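Flagellar motor switch protein fliG (Thermotoga maritima, PDB 3AJC) probably forms part of the switch complex at the base of the flagellar basal body, which sets the direction of flagellar rotation. Local coordinates at residues G90-L102 with E120-F132. Numbering follows the deposited sequence.
Sequences GGIDTAAEIMNNL and ELADEIRRRMFVF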
ATOM      1  N   GLY A  90       7.864   8.582  -4.244  1.00 59.02           N
ATOM      2  CA  GLY A  90       8.670   7.385  -4.072  1.00 56.35           C
ATOM      3  C   GLY A  90       8.426   6.849  -2.675  1.00 55.02           C
ATOM      4  O   GLY A  90       7.459   7.244  -2.026  1.00 55.39           O
ATOM      5  N   GLY A  91       9.281   5.948  -2.203  1.00 53.24           N
ATOM      6  CA  GLY A  91       9.100   5.419  -0.861  1.00 52.39           C
ATOM      7  C   GLY A  91       8.504   4.024  -0.747  1.00 52.33           C
ATOM      8  O   GLY A  91       8.162   3.382  -1.743  1.00 51.31           O
ATOM      9  N   ILE A  92       8.370   3.566   0.495  1.00 50.97           N
ATOM     10  CA  ILE A  92       7.829   2.244   0.796  1.00 50.88           C
ATOM     11  C   ILE A  92       6.371   2.064   0.385  1.00 49.10           C
ATOM     12  O   ILE A  92       6.001   1.012  -0.125  1.00 48.13           O
ATOM     13  CB  ILE A  92       7.958   1.924   2.308  1.00 52.26           C
ATOM     14  CG1 ILE A  92       9.421   2.057   2.744  1.00 52.85           C
ATOM     15  CG2 ILE A  92       7.440   0.519   2.598  1.00 51.42           C
ATOM     16  CD1 ILE A  92      10.382   1.184   1.958  1.00 53.10           C
ATOM     17  N   ASP A  93       5.541   3.075   0.615  1.00 47.27           N
ATOM     18  CA  ASP A  93       4.129   2.988   0.248  1.00 46.43           C
ATOM     19  C   ASP A  93       3.936   2.831  -1.266  1.00 43.18           C
ATOM     20  O   ASP A  93       3.145   2.011  -1.726  1.00 40.72           O
ATOM     21  CB  ASP A  93       3.383   4.223   0.754  1.00 50.28           C
ATOM     22  CG  ASP A  93       2.669   3.966   2.070  1.00 55.03           C
ATOM     23  OD1 ASP A  93       1.610   3.296   2.051  1.00 57.88           O
ATOM     24  OD2 ASP A  93       3.171   4.421   3.123  1.00 56.19           O
ATOM     25  N   THR A  94       4.662   3.627  -2.038  1.00 40.47           N
ATOM     26  CA  THR A  94       4.587   3.550  -3.487  1.00 38.11           C
ATOM     27  C   THR A  94       4.935   2.125  -3.932  1.00 34.82           C
ATOM     28  O   THR A  94       4.175   1.485  -4.663  1.00 34.00           O
ATOM     29  CB  THR A  94       5.577   4.531  -4.125  1.00 37.93           C
ATOM     30  OG1 THR A  94       5.295   5.847  -3.643  1.00 39.08           O
ATOM     31  CG2 THR A  94       5.462   4.515  -5.650  1.00 37.16           C
ATOM     32  N   ALA A  95       6.085   1.639  -3.474  1.00 31.40           N
ATOM     33  CA  ALA A  95       6.556   0.301  -3.807  1.00 30.23           C
ATOM     34  C   ALA A  95       5.521  -0.777  -3.475  1.00 29.27           C
ATOM     35  O   ALA A  95       5.220  -1.633  -4.309  1.00 30.00           O
ATOM     36  CB  ALA A  95       7.861   0.018  -3.079  1.00 25.68           C
ATOM     37  N   ALA A  96       4.985  -0.725  -2.259  1.00 26.25           N
ATOM     38  CA  ALA A  96       3.992  -1.686  -1.802  1.00 26.98           C
ATOM     39  C   ALA A  96       2.734  -1.665  -2.671  1.00 26.91           C
ATOM     40  O   ALA A  96       2.140  -2.711  -2.946  1.00 24.28           O
ATOM     41  CB  ALA A  96       3.622  -1.403  -0.329  1.00 24.44           C
ATOM     42  N   GLU A  97       2.325  -0.465  -3.070  1.00 28.30           N
ATOM     43  CA  GLU A  97       1.144  -0.284  -3.901  1.00 31.06           C
ATOM     44  C   GLU A  97       1.387  -0.890  -5.282  1.00 30.40           C
ATOM     45  O   GLU A  97       0.491  -1.483  -5.881  1.00 28.10           O
ATOM     46  CB  GLU A  97       0.805   1.212  -4.012  1.00 33.04           C
ATOM     47  CG  GLU A  97      -0.015   1.750  -2.827  1.00 39.48           C
ATOM     48  CD  GLU A  97       0.109   3.263  -2.622  1.00 42.21           C
ATOM     49  OE1 GLU A  97       0.156   4.015  -3.618  1.00 47.44           O
ATOM     50  OE2 GLU A  97       0.145   3.705  -1.453  1.00 43.49           O
ATOM     51  N   ILE A  98       2.610  -0.741  -5.779  1.00 29.30           N
ATOM     52  CA  ILE A  98       2.968  -1.289  -7.081  1.00 27.51           C
ATOM     53  C   ILE A  98       2.986  -2.817  -6.981  1.00 27.31           C
ATOM     54  O   ILE A  98       2.469  -3.515  -7.856  1.00 24.99           O
ATOM     55  CB  ILE A  98       4.351  -0.772  -7.522  1.00 27.73           C
ATOM     56  CG1 ILE A  98       4.259   0.741  -7.781  1.00 28.23           C
ATOM     57  CG2 ILE A  98       4.850  -1.557  -8.729  1.00 23.59           C
ATOM     58  CD1 ILE A  98       5.549   1.399  -8.221  1.00 29.78           C
ATOM     59  N   MET A  99       3.549  -3.329  -5.888  1.00 25.73           N
ATOM     60  CA  MET A  99       3.626  -4.764  -5.684  1.00 26.24           C
ATOM     61  C   MET A  99       2.222  -5.385  -5.597  1.00 25.38           C
ATOM     62  O   MET A  99       1.989  -6.491  -6.087  1.00 24.39           O
ATOM     63  CB  MET A  99       4.433  -5.069  -4.413  1.00 26.60           C
ATOM     64  CG  MET A  99       5.935  -4.755  -4.513  1.00 27.40           C
ATOM     65  SD  MET A  99       6.871  -5.970  -5.490  1.00 25.17           S
ATOM     66  CE  MET A  99       7.252  -7.194  -4.240  1.00 25.52           C
ATOM     67  N   ASN A 100       1.285  -4.674  -4.985  1.00 25.58           N
ATOM     68  CA  ASN A 100      -0.076  -5.200  -4.866  1.00 26.98           C
ATOM     69  C   ASN A 100      -0.765  -5.299  -6.235  1.00 27.20           C
ATOM     70  O   ASN A 100      -1.598  -6.176  -6.466  1.00 26.05           O
ATOM     71  CB  ASN A 100      -0.914  -4.324  -3.934  1.00 22.79           C
ATOM     72  CG  ASN A 100      -0.686  -4.637  -2.473  1.00 24.95           C
ATOM     73  OD1 ASN A 100      -0.498  -5.792  -2.092  1.00 28.68           O
ATOM     74  ND2 ASN A 100      -0.726  -3.611  -1.640  1.00 27.86           N
ATOM     75  N   ASN A 101      -0.397  -4.406  -7.145  1.00 27.30           N
ATOM     76  CA  ASN A 101      -0.995  -4.395  -8.473  1.00 27.38           C
ATOM     77  C   ASN A 101      -0.260  -5.207  -9.524  1.00 28.41           C
ATOM     78  O   ASN A 101      -0.677  -5.232 -10.681  1.00 30.44           O
ATOM     79  CB  ASN A 101      -1.145  -2.955  -8.951  1.00 29.33           C
ATOM     80  CG  ASN A 101      -2.189  -2.198  -8.166  1.00 33.01           C
ATOM     81  OD1 ASN A 101      -3.392  -2.478  -8.274  1.00 31.45           O
ATOM     82  ND2 ASN A 101      -1.741  -1.242  -7.359  1.00 33.33           N
ATOM     83  N   LEU A 102       0.842  -5.851  -9.140  1.00 26.53           N
ATOM     84  CA  LEU A 102       1.583  -6.684 -10.079  1.00 26.59           C
ATOM     85  C   LEU A 102       0.874  -8.024 -10.123  1.00 27.16           C
ATOM     86  O   LEU A 102       0.054  -8.325  -9.255  1.00 29.20           O
ATOM     87  CB  LEU A 102       3.021  -6.929  -9.596  1.00 25.27           C
ATOM     88  CG  LEU A 102       4.167  -5.958  -9.916  1.00 27.39           C
ATOM     89  CD1 LEU A 102       5.474  -6.483  -9.262  1.00 21.56           C
ATOM     90  CD2 LEU A 102       4.344  -5.832 -11.424  1.00 23.05           C
ATOM     91  N   GLU A 120      15.417  -6.617   5.347  1.00 49.67           N
ATOM     92  CA  GLU A 120      14.686  -5.617   6.118  1.00 50.64           C
ATOM     93  C   GLU A 120      13.724  -4.829   5.249  1.00 49.32           C
ATOM     94  O   GLU A 120      12.540  -4.702   5.573  1.00 49.53           O
ATOM     95  CB  GLU A 120      15.652  -4.641   6.796  1.00 54.13           C
ATOM     96  CG  GLU A 120      15.470  -4.531   8.306  1.00 59.63           C
ATOM     97  CD  GLU A 120      14.072  -4.100   8.713  1.00 61.53           C
ATOM     98  OE1 GLU A 120      13.663  -2.974   8.352  1.00 63.87           O
ATOM     99  OE2 GLU A 120      13.384  -4.889   9.395  1.00 62.88           O
ATOM    100  N   LEU A 121      14.243  -4.288   4.153  1.00 46.70           N
ATOM    101  CA  LEU A 121      13.435  -3.506   3.231  1.00 43.05           C
ATOM    102  C   LEU A 121      12.267  -4.359   2.741  1.00 42.15           C
ATOM    103  O   LEU A 121      11.148  -3.870   2.563  1.00 41.00           O
ATOM    104  CB  LEU A 121      14.292  -3.049   2.048  1.00 40.78           C
ATOM    105  CG  LEU A 121      13.565  -2.315   0.915  1.00 42.06           C
ATOM    106  CD1 LEU A 121      12.893  -1.071   1.457  1.00 42.73           C
ATOM    107  CD2 LEU A 121      14.542  -1.960  -0.187  1.00 39.72           C
ATOM    108  N   ALA A 122      12.541  -5.640   2.528  1.00 39.08           N
ATOM    109  CA  ALA A 122      11.518  -6.554   2.062  1.00 41.36           C
ATOM    110  C   ALA A 122      10.401  -6.592   3.098  1.00 42.59           C
ATOM    111  O   ALA A 122       9.220  -6.547   2.754  1.00 41.73           O
ATOM    112  CB  ALA A 122      12.107  -7.950   1.861  1.00 37.45           C
ATOM    113  N   ASP A 123      10.790  -6.651   4.368  1.00 43.92           N
ATOM    114  CA  ASP A 123       9.831  -6.710   5.460  1.00 45.09           C
ATOM    115  C   ASP A 123       9.031  -5.419   5.576  1.00 43.65           C
ATOM    116  O   ASP A 123       7.853  -5.443   5.918  1.00 43.72           O
ATOM    117  CB  ASP A 123      10.552  -7.024   6.777  1.00 49.74           C
ATOM    118  CG  ASP A 123       9.607  -7.536   7.855  1.00 54.03           C
ATOM    119  OD1 ASP A 123       9.096  -6.719   8.658  1.00 56.03           O
ATOM    120  OD2 ASP A 123       9.364  -8.762   7.889  1.00 55.31           O
ATOM    121  N   GLU A 124       9.666  -4.291   5.290  1.00 41.92           N
ATOM    122  CA  GLU A 124       8.966  -3.018   5.347  1.00 43.28           C
ATOM    123  C   GLU A 124       7.897  -2.981   4.254  1.00 42.27           C
ATOM    124  O   GLU A 124       6.769  -2.538   4.486  1.00 42.42           O
ATOM    125  CB  GLU A 124       9.951  -1.855   5.161  1.00 44.94           C
ATOM    126  CG  GLU A 124      10.656  -1.425   6.444  1.00 50.16           C
ATOM    127  CD  GLU A 124      11.878  -0.545   6.200  1.00 53.81           C
ATOM    128  OE1 GLU A 124      11.772   0.471   5.469  1.00 55.85           O
ATOM    129  OE2 GLU A 124      12.952  -0.866   6.755  1.00 54.88           O
ATOM    130  N   ILE A 125       8.252  -3.468   3.067  1.00 41.92           N
ATOM    131  CA  ILE A 125       7.333  -3.468   1.927  1.00 39.65           C
ATOM    132  C   ILE A 125       6.157  -4.421   2.130  1.00 38.51           C
ATOM    133  O   ILE A 125       5.006  -4.070   1.888  1.00 36.00           O
ATOM    134  CB  ILE A 125       8.091  -3.831   0.613  1.00 39.11           C
ATOM    135  CG1 ILE A 125       9.172  -2.772   0.347  1.00 37.74           C
ATOM    136  CG2 ILE A 125       7.113  -3.909  -0.565  1.00 34.53           C
ATOM    137  CD1 ILE A 125      10.034  -3.006  -0.880  1.00 32.82           C
ATOM    138  N   ARG A 126       6.458  -5.627   2.582  1.00 39.38           N
ATOM    139  CA  ARG A 126       5.431  -6.615   2.811  1.00 42.14           C
ATOM    140  C   ARG A 126       4.383  -6.072   3.778  1.00 43.19           C
ATOM    141  O   ARG A 126       3.183  -6.085   3.473  1.00 42.06           O
ATOM    142  CB  ARG A 126       6.062  -7.883   3.368  1.00 45.61           C
ATOM    143  CG  ARG A 126       5.135  -9.079   3.388  1.00 50.10           C
ATOM    144  CD  ARG A 126       5.781 -10.263   4.075  1.00 54.44           C
ATOM    145  NE  ARG A 126       6.893  -9.864   4.935  1.00 61.03           N
ATOM    146  CZ  ARG A 126       8.147  -9.710   4.512  1.00 63.37           C
ATOM    147  NH1 ARG A 126       8.452  -9.923   3.236  1.00 64.55           N
ATOM    148  NH2 ARG A 126       9.099  -9.349   5.365  1.00 64.33           N
ATOM    149  N   ARG A 127       4.830  -5.586   4.934  1.00 42.44           N
ATOM    150  CA  ARG A 127       3.898  -5.044   5.916  1.00 43.77           C
ATOM    151  C   ARG A 127       3.122  -3.845   5.374  1.00 42.51           C
ATOM    152  O   ARG A 127       1.984  -3.614   5.766  1.00 41.80           O
ATOM    153  CB  ARG A 127       4.632  -4.680   7.217  1.00 45.79           C
ATOM    154  CG  ARG A 127       5.000  -5.919   8.049  1.00 49.09           C
ATOM    155  CD  ARG A 127       5.608  -5.583   9.417  1.00 51.92           C
ATOM    156  NE  ARG A 127       6.912  -4.925   9.312  1.00 53.92           N
ATOM    157  CZ  ARG A 127       7.092  -3.607   9.270  1.00 54.01           C
ATOM    158  NH1 ARG A 127       6.053  -2.786   9.331  1.00 55.15           N
ATOM    159  NH2 ARG A 127       8.313  -3.108   9.152  1.00 54.02           N
ATOM    160  N   ARG A 128       3.726  -3.088   4.464  1.00 40.47           N
ATOM    161  CA  ARG A 128       3.035  -1.943   3.884  1.00 39.67           C
ATOM    162  C   ARG A 128       2.045  -2.367   2.796  1.00 36.89           C
ATOM    163  O   ARG A 128       1.244  -1.556   2.336  1.00 35.34           O
ATOM    164  CB  ARG A 128       4.039  -0.950   3.295  1.00 42.59           C
ATOM    165  CG  ARG A 128       4.648  -0.018   4.314  1.00 50.19           C
ATOM    166  CD  ARG A 128       3.564   0.803   4.986  1.00 53.02           C
ATOM    167  NE  ARG A 128       4.121   1.847   5.837  1.00 58.69           N
ATOM    168  CZ  ARG A 128       4.871   2.850   5.396  1.00 60.30           C
ATOM    169  NH1 ARG A 128       5.159   2.949   4.105  1.00 63.78           N
ATOM    170  NH2 ARG A 128       5.334   3.758   6.243  1.00 63.26           N
ATOM    171  N   MET A 129       2.108  -3.634   2.395  1.00 34.51           N
ATOM    172  CA  MET A 129       1.224  -4.171   1.352  1.00 35.28           C
ATOM    173  C   MET A 129      -0.170  -4.570   1.851  1.00 33.74           C
ATOM    174  O   MET A 129      -1.063  -4.865   1.059  1.00 33.71           O
ATOM    175  CB  MET A 129       1.882  -5.387   0.686  1.00 31.34           C
ATOM    176  CG  MET A 129       2.945  -5.035  -0.349  1.00 32.72           C
ATOM    177  SD  MET A 129       3.806  -6.498  -0.957  1.00 32.72           S
ATOM    178  CE  MET A 129       2.520  -7.245  -2.034  1.00 31.99           C
ATOM    179  N   PHE A 130      -0.337  -4.579   3.168  1.00 33.68           N
ATOM    180  CA  PHE A 130      -1.598  -4.954   3.801  1.00 30.48           C
ATOM    181  C   PHE A 130      -2.760  -4.103   3.286  1.00 28.78           C
ATOM    182  O   PHE A 130      -2.702  -2.874   3.333  1.00 29.47           O
ATOM    183  CB  PHE A 130      -1.466  -4.776   5.323  1.00 32.93           C
ATOM    184  CG  PHE A 130      -2.523  -5.498   6.115  1.00 33.66           C
ATOM    185  CD1 PHE A 130      -2.330  -6.817   6.508  1.00 31.41           C
ATOM    186  CD2 PHE A 130      -3.722  -4.873   6.434  1.00 32.14           C
ATOM    187  CE1 PHE A 130      -3.315  -7.509   7.199  1.00 32.38           C
ATOM    188  CE2 PHE A 130      -4.724  -5.558   7.129  1.00 34.43           C
ATOM    189  CZ  PHE A 130      -4.518  -6.879   7.515  1.00 32.84           C
ATOM    190  N   VAL A 131      -3.798  -4.747   2.764  1.00 26.71           N
ATOM    191  CA  VAL A 131      -4.976  -4.013   2.302  1.00 28.15           C
ATOM    192  C   VAL A 131      -6.130  -4.378   3.229  1.00 28.22           C
ATOM    193  O   VAL A 131      -6.038  -5.331   3.999  1.00 29.13           O
ATOM    194  CB  VAL A 131      -5.376  -4.353   0.838  1.00 28.81           C
ATOM    195  CG1 VAL A 131      -4.287  -3.871  -0.114  1.00 28.06           C
ATOM    196  CG2 VAL A 131      -5.646  -5.847   0.685  1.00 27.05           C
ATOM    197  N   PHE A 132      -7.219  -3.630   3.148  1.00 28.09           N
ATOM    198  CA  PHE A 132      -8.346  -3.884   4.032  1.00 29.70           C
ATOM    199  C   PHE A 132      -8.854  -5.318   4.023  1.00 28.12           C
ATOM    200  O   PHE A 132      -9.142  -5.861   5.080  1.00 26.49           O
ATOM    201  CB  PHE A 132      -9.498  -2.923   3.733  1.00 28.98           C
ATOM    202  CG  PHE A 132     -10.500  -2.829   4.844  1.00 30.69           C
ATOM    203  CD1 PHE A 132     -10.136  -2.304   6.086  1.00 29.52           C
ATOM    204  CD2 PHE A 132     -11.808  -3.272   4.660  1.00 30.35           C
ATOM    205  CE1 PHE A 132     -11.072  -2.222   7.136  1.00 30.62           C
ATOM    206  CE2 PHE A 132     -12.744  -3.197   5.692  1.00 31.57           C
ATOM    207  CZ  PHE A 132     -12.378  -2.673   6.934  1.00 31.48           C
TER
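Ile92 and Ile125 interlock as knobs into holes where helix 92-100 crosses helix 119-128, one of the helix pairs of this all-helical middle and C-terminal part of FliG; the axes of segments 92-100 and 120-128 pass 8.4 Å apart at -66°. Ile92, in the first turn, pushes into a hole made by Leu121, Glu124, Ile125 and Arg128. Its CB lies obliquely beside the Arg128 guanidinium. From there the branches part: CG2, anti to the backbone N, meets Arg128 CG at 3.3 Å, while CG1 passes Glu124 OE1 and carries CD1 to Leu121 CD1, a tight 3.4 Å. A beta-branched residue suits this place because its two arms fill different sides of the hole. In return Ile125 sits among Ile92, Ala95, Ala96 and Met99. The small methyl of Ala96 allows close approach, with its CB 3.6 Å from Arg128 O. Arg128 bends at chi2 (-60°) and crosses Asp93 at about a right angle; Asp93 OD2 lies over one face of the guanidinium, 2.7 Å from NH1, in a salt bridge that may also ease the closeness of Arg209. Next along the chain, Met129 also touches Glu107 of helix 104-117. Asn100 ND2 donates to Met129 O at 3.0 Å, tilted 24° from the carbonyl plane, and Asn100 OD1 lies 3.4 Å from Met129 CE. Replacing Asn100 by alanine would probably leave the Met129 carbonyl without this amide donor and the methionine methyl with less cover. That methyl, CE, also rests 3.7 Å from Met99 CB.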